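Side-chain contacts in cytosine deaminase (Klebsiella pneumoniae, PDB 4R85), which deaminates 5-methylcytosine, which is bound beside its iron(II) site, and probably cytosine, on an amidohydrolase-fold barrel: residues A[104-108]-A[109-113]; A[126-129]-A[130-134]. All blocks are in the same frame, centred on the assembly; numbering follows the deposited sequence.

Contact 1: residues A[104-108]-A[109-113]; sequences GMLRD and FGVQH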
ATOM      1  N   GLY A 104      14.059  13.493  -9.540  1.00 16.70           N
ATOM      2  CA  GLY A 104      13.398  13.155 -10.791  1.00 21.49           C
ATOM      3  C   GLY A 104      12.173  12.279 -10.599  1.00 26.12           C
ATOM      4  O   GLY A 104      11.123  12.533 -11.196  1.00 20.66           O
ATOM      5  N   MET A 105      12.296  11.259  -9.752  1.00 20.68           N
ATOM      6  CA  MET A 105      11.165  10.389  -9.425  1.00 15.65           C
ATOM      7  C   MET A 105      10.040  11.164  -8.762  1.00 18.12           C
ATOM      8  O   MET A 105       8.865  10.889  -9.010  1.00 17.14           O
ATOM      9  CB  MET A 105      11.572   9.280  -8.448  1.00 17.04           C
ATOM     10  CG  MET A 105      12.642   8.313  -8.919  1.00 22.81           C
ATOM     11  SD  MET A 105      12.851   7.065  -7.611  1.00 27.08           S
ATOM     12  CE  MET A 105      14.562   6.618  -7.902  1.00 27.49           C
ATOM     13  N   LEU A 106      10.395  12.097  -7.882  1.00 14.25           N
ATOM     14  CA  LEU A 106       9.376  12.865  -7.166  1.00 16.35           C
ATOM     15  C   LEU A 106       8.638  13.784  -8.137  1.00 17.70           C
ATOM     16  O   LEU A 106       7.416  13.901  -8.083  1.00 16.69           O
ATOM     17  CB  LEU A 106       9.989  13.666  -6.010  1.00 15.77           C
ATOM     18  CG  LEU A 106      10.603  12.850  -4.864  1.00 22.13           C
ATOM     19  CD1 LEU A 106      11.510  13.720  -3.997  1.00 19.30           C
ATOM     20  CD2 LEU A 106       9.499  12.211  -4.018  1.00 18.57           C
ATOM     21  N   ARG A 107       9.397  14.428  -9.024  1.00 19.14           N
ATOM     22  CA  ARG A 107       8.846  15.264 -10.090  1.00 18.97           C
ATOM     23  C   ARG A 107       7.872  14.461 -10.953  1.00 23.68           C
ATOM     24  O   ARG A 107       6.794  14.950 -11.307  1.00 15.99           O
ATOM     25  CB  ARG A 107       9.986  15.827 -10.952  1.00 16.20           C
ATOM     26  CG  ARG A 107       9.559  16.666 -12.172  1.00 16.94           C
ATOM     27  CD  ARG A 107       9.408  15.827 -13.440  1.00 20.56           C
ATOM     28  NE  ARG A 107      10.446  14.798 -13.562  1.00 21.57           N
ATOM     29  CZ  ARG A 107      11.650  15.007 -14.084  1.00 25.81           C
ATOM     30  NH1 ARG A 107      11.977  16.209 -14.533  1.00 27.67           N
ATOM     31  NH2 ARG A 107      12.528  14.011 -14.158  1.00 27.44           N
ATOM     32  N   ASP A 108       8.264  13.235 -11.300  1.00 19.48           N
ATOM     33  CA  ASP A 108       7.415  12.367 -12.112  1.00 18.46           C
ATOM     34  C   ASP A 108       6.060  12.139 -11.457  1.00 21.98           C
ATOM     35  O   ASP A 108       5.067  11.909 -12.146  1.00 20.53           O
ATOM     36  CB  ASP A 108       8.075  11.018 -12.376  1.00 17.45           C
ATOM     37  CG  ASP A 108       9.204  11.104 -13.393  1.00 27.24           C
ATOM     38  OD1 ASP A 108       9.304  12.131 -14.111  1.00 25.49           O
ATOM     39  OD2 ASP A 108       9.988  10.127 -13.476  1.00 23.68           O
ATOM     40  N   PHE A 109       6.025  12.201 -10.131  1.00 18.67           N
ATOM     41  CA  PHE A 109       4.791  11.967  -9.401  1.00 15.57           C
ATOM     42  C   PHE A 109       4.144  13.238  -8.823  1.00 20.50           C
ATOM     43  O   PHE A 109       3.355  13.169  -7.879  1.00 19.80           O
ATOM     44  CB  PHE A 109       4.995  10.893  -8.329  1.00 15.31           C
ATOM     45  CG  PHE A 109       5.076   9.508  -8.891  1.00 17.69           C
ATOM     46  CD1 PHE A 109       3.930   8.861  -9.334  1.00 17.01           C
ATOM     47  CD2 PHE A 109       6.303   8.855  -8.991  1.00 19.76           C
ATOM     48  CE1 PHE A 109       3.998   7.577  -9.865  1.00 21.70           C
ATOM     49  CE2 PHE A 109       6.382   7.575  -9.508  1.00 20.11           C
ATOM     50  CZ  PHE A 109       5.225   6.930  -9.943  1.00 22.81           C
ATOM     51  N   GLY A 110       4.476  14.391  -9.404  1.00 18.47           N
ATOM     52  CA  GLY A 110       3.787  15.634  -9.085  1.00 19.76           C
ATOM     53  C   GLY A 110       4.261  16.394  -7.859  1.00 16.28           C
ATOM     54  O   GLY A 110       3.602  17.335  -7.415  1.00 18.39           O
ATOM     55  N   VAL A 111       5.401  16.004  -7.306  1.00 16.00           N
ATOM     56  CA  VAL A 111       5.923  16.675  -6.121  1.00 17.79           C
ATOM     57  C   VAL A 111       6.739  17.900  -6.502  1.00 18.93           C
ATOM     58  O   VAL A 111       7.687  17.790  -7.276  1.00 20.71           O
ATOM     59  CB  VAL A 111       6.820  15.739  -5.298  1.00 20.96           C
ATOM     60  CG1 VAL A 111       7.444  16.511  -4.151  1.00 16.41           C
ATOM     61  CG2 VAL A 111       6.004  14.558  -4.779  1.00 19.21           C
ATOM     62  N   GLN A 112       6.381  19.065  -5.958  1.00 18.02           N
ATOM     63  CA  GLN A 112       7.138  20.287  -6.233  1.00 21.26           C
ATOM     64  C   GLN A 112       7.731  20.915  -4.967  1.00 18.19           C
ATOM     65  O   GLN A 112       8.444  21.915  -5.032  1.00 19.35           O
ATOM     66  CB  GLN A 112       6.268  21.312  -6.957  1.00 15.37           C
ATOM     67  CG  GLN A 112       5.869  20.927  -8.383  1.00 20.18           C
ATOM     68  CD  GLN A 112       5.237  22.090  -9.130  1.00 24.19           C
ATOM     69  OE1 GLN A 112       5.618  23.244  -8.929  1.00 22.76           O
ATOM     70  NE2 GLN A 112       4.250  21.794  -9.978  1.00 20.33           N
ATOM     71  N   HIS A 113       7.393  20.341  -3.821  1.00 17.37           N
ATOM     72  CA  HIS A 113       7.893  20.813  -2.538  1.00 16.77           C
ATOM     73  C   HIS A 113       8.471  19.645  -1.753  1.00 12.98           C
ATOM     74  O   HIS A 113       7.818  18.618  -1.565  1.00 13.73           O
ATOM     75  CB  HIS A 113       6.781  21.510  -1.755  1.00 15.88           C
ATOM     76  CG  HIS A 113       6.270  22.738  -2.434  1.00 19.04           C
ATOM     77  ND1 HIS A 113       6.937  23.943  -2.388  1.00 21.28           N
ATOM     78  CD2 HIS A 113       5.179  22.939  -3.212  1.00 18.58           C
ATOM     79  CE1 HIS A 113       6.268  24.841  -3.090  1.00 23.01           C
ATOM     80  NE2 HIS A 113       5.198  24.257  -3.603  1.00 21.31           N
TER
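A Schellman motif ends helix 92-108 and turns the chain into strand 111-119, with V111 coming back onto L106 and G110 as the C-prime residue. Two backbone bonds define it: V111 N gives its hydrogen to L106 O at 3.0 Å, and G110 N to R107 O at 3.1 Å. Both N-H groups point almost straight at their acceptors, yet each donor stands above the carbonyl plane, that on R107 O 66° out of it, as the chain crosses the helix end. G110 takes the left-handed backbone conformation (phi 84°) that the motif requires. L106 O is also reached, weakly, by F109 N, so one carbonyl at the open end of the helix serves two donors. The apolar part of the motif is the meeting of L106 CB with V111 CB at 3.9 Å; V111 CB also sits 3.4 Å from L106 O. F109 has CG beside its own backbone N (chi1 -75°), which lays the ring back along the last turn and brings M105 O to its edge, near the ring plane, 3.3 Å from CD2. On the other flank, R107 NE forms a salt bridge of 3.0 Å with D108 OD1, met from above the carboxylate plane, and makes a weak bond to G104 O. D108 OD1 has a further partner in Y410 OH of the second subunit, so the helix end also takes part in the dimer interface. V111 packs on F52 and E54 of the neighbouring strand 47-57, and R403 NH1 donates a hydrogen bond to D108 O. This is a Schellman C-cap with its hydrophobic contact, here joining a helix to the next parallel strand of the amidohydrolase barrel.

Contact 2: residues A[126-129]-A[130-134]; sequences AALQ and ALLAV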
ATOM      1  N   ALA A 126      29.876  16.484   3.678  1.00 19.66           N
ATOM      2  CA  ALA A 126      29.902  16.338   2.225  1.00 22.58           C
ATOM      3  C   ALA A 126      28.507  16.329   1.592  1.00 18.24           C
ATOM      4  O   ALA A 126      28.263  17.032   0.605  1.00 20.98           O
ATOM      5  CB  ALA A 126      30.670  15.076   1.839  1.00 24.44           C
ATOM      6  N   ALA A 127      27.597  15.530   2.145  1.00 19.51           N
ATOM      7  CA  ALA A 127      26.242  15.455   1.609  1.00 20.06           C
ATOM      8  C   ALA A 127      25.524  16.796   1.749  1.00 18.97           C
ATOM      9  O   ALA A 127      24.755  17.195   0.871  1.00 20.88           O
ATOM     10  CB  ALA A 127      25.441  14.363   2.308  1.00 20.68           C
ATOM     11  N   LEU A 128      25.739  17.473   2.873  1.00 16.77           N
ATOM     12  CA  LEU A 128      25.095  18.770   3.082  1.00 19.32           C
ATOM     13  C   LEU A 128      25.552  19.747   2.001  1.00 20.52           C
ATOM     14  O   LEU A 128      24.744  20.450   1.400  1.00 21.78           O
ATOM     15  CB  LEU A 128      25.424  19.318   4.469  1.00 20.63           C
ATOM     16  CG  LEU A 128      24.835  20.696   4.776  1.00 17.50           C
ATOM     17  CD1 LEU A 128      23.306  20.661   4.718  1.00 18.09           C
ATOM     18  CD2 LEU A 128      25.308  21.151   6.136  1.00 15.41           C
ATOM     19  N   GLN A 129      26.855  19.771   1.750  1.00 18.60           N
ATOM     20  CA  GLN A 129      27.416  20.617   0.703  1.00 21.52           C
ATOM     21  C   GLN A 129      26.759  20.320  -0.634  1.00 21.40           C
ATOM     22  O   GLN A 129      26.346  21.234  -1.353  1.00 20.78           O
ATOM     23  CB  GLN A 129      28.928  20.406   0.603  1.00 26.54           C
ATOM     24  CG  GLN A 129      29.688  20.926   1.808  1.00 38.59           C
ATOM     25  CD  GLN A 129      31.166  20.568   1.781  1.00 47.34           C
ATOM     26  OE1 GLN A 129      31.771  20.435   0.710  1.00 48.50           O
ATOM     27  NE2 GLN A 129      31.754  20.405   2.964  1.00 44.48           N
ATOM     28  N   ALA A 130      26.649  19.037  -0.961  1.00 19.24           N
ATOM     29  CA  ALA A 130      26.059  18.645  -2.240  1.00 26.15           C
ATOM     30  C   ALA A 130      24.591  19.075  -2.325  1.00 22.18           C
ATOM     31  O   ALA A 130      24.145  19.587  -3.350  1.00 24.34           O
ATOM     32  CB  ALA A 130      26.192  17.139  -2.457  1.00 21.40           C
ATOM     33  N   LEU A 131      23.849  18.876  -1.245  1.00 16.82           N
ATOM     34  CA  LEU A 131      22.414  19.155  -1.267  1.00 17.41           C
ATOM     35  C   LEU A 131      22.085  20.652  -1.253  1.00 19.79           C
ATOM     36  O   LEU A 131      21.075  21.064  -1.818  1.00 19.32           O
ATOM     37  CB  LEU A 131      21.678  18.383  -0.164  1.00 18.73           C
ATOM     38  CG  LEU A 131      21.599  16.896  -0.541  1.00 24.06           C
ATOM     39  CD1 LEU A 131      21.295  16.018   0.651  1.00 32.21           C
ATOM     40  CD2 LEU A 131      20.566  16.677  -1.619  1.00 26.68           C
ATOM     41  N   LEU A 132      22.940  21.457  -0.632  1.00 20.34           N
ATOM     42  CA  LEU A 132      22.786  22.909  -0.716  1.00 22.70           C
ATOM     43  C   LEU A 132      22.932  23.381  -2.161  1.00 25.16           C
ATOM     44  O   LEU A 132      22.217  24.283  -2.597  1.00 23.93           O
ATOM     45  CB  LEU A 132      23.785  23.637   0.193  1.00 19.95           C
ATOM     46  CG  LEU A 132      23.498  23.552   1.700  1.00 20.78           C
ATOM     47  CD1 LEU A 132      24.726  23.961   2.502  1.00 23.77           C
ATOM     48  CD2 LEU A 132      22.317  24.432   2.074  1.00 22.34           C
ATOM     49  N   ALA A 133      23.848  22.769  -2.906  1.00 19.44           N
ATOM     50  CA  ALA A 133      23.993  23.093  -4.322  1.00 24.63           C
ATOM     51  C   ALA A 133      22.813  22.559  -5.132  1.00 24.36           C
ATOM     52  O   ALA A 133      22.318  23.236  -6.038  1.00 24.72           O
ATOM     53  CB  ALA A 133      25.304  22.558  -4.872  1.00 28.50           C
ATOM     54  N   VAL A 134      22.377  21.347  -4.800  1.00 24.10           N
ATOM     55  CA  VAL A 134      21.253  20.694  -5.473  1.00 27.02           C
ATOM     56  C   VAL A 134      19.985  21.538  -5.333  1.00 25.96           C
ATOM     57  O   VAL A 134      19.151  21.601  -6.245  1.00 29.51           O
ATOM     58  CB  VAL A 134      21.014  19.274  -4.899  1.00 22.29           C
ATOM     59  CG1 VAL A 134      19.575  18.818  -5.111  1.00 23.00           C
ATOM     60  CG2 VAL A 134      21.998  18.268  -5.508  1.00 23.03           C
TER
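L128 and L132, one turn apart on helix 126-137, meet because their first torsions differ. In L128 CG stands anti to the backbone N (chi1 178°), which returns CG to about the level of its own CA along the helix and sends CD1 on toward L132; in L132 CG is anti to the carbonyl carbon (chi1 -73°), and the side chain leans back toward the preceding turn. The two chains cross obliquely, L128 CG lying 4.0 Å from L132 CD1. L132 CG also rests 3.4 Å from L128 O, close beside the oxygen that accepts L132 N at 2.9 Å. L131 has a similar torsion and leans in the same way on A127 O, with both CB and CG 3.5 Å from it, while L131 N bonds to that oxygen. A130 N is bound to A126 O at 3.0 Å, and the methyl of A130 lies close to the carbonyls of A126 and A127. The last of the four bonds across the segments, A133 N to Q129 O, is weak at 3.3 Å. Outside the segments the side chains divide between neighbours: L128, Q129 and L132 touch M170 of helix 160-170, whereas A130 meets T95 and L131 meets A99 of helix 92-108, and A127, L128 and L131 reach V118 of strand 111-119. The side-chain contact between L128 and L132 is thus apolar, made by dispersion between branched carbons; the hydrogen bonds across the segments are all backbone ones, their carbonyls used by i+4 amides and flanked by alkyl groups, probably leaving water little access to the bonds beside the leucines.

Contacts 1 and 2 follow one another along the barrel wall: the first leads into strand 111-119, and helix 126-137, which holds the second, comes next in the chain. Their nearest atoms are about 9 Å apart, so they do not touch. Both involve helix 92-108: contact 1 contains its C-terminal end, and contact 2 packs on it. Contact 1 is partly buried and mixes the backbone bonds of a Schellman cap with a salt bridge and a bond to the second subunit. Contact 2 is largely buried, touches no other subunit, and combines regular helical bonds with leucine and alanine packing against flanking helices and a strand.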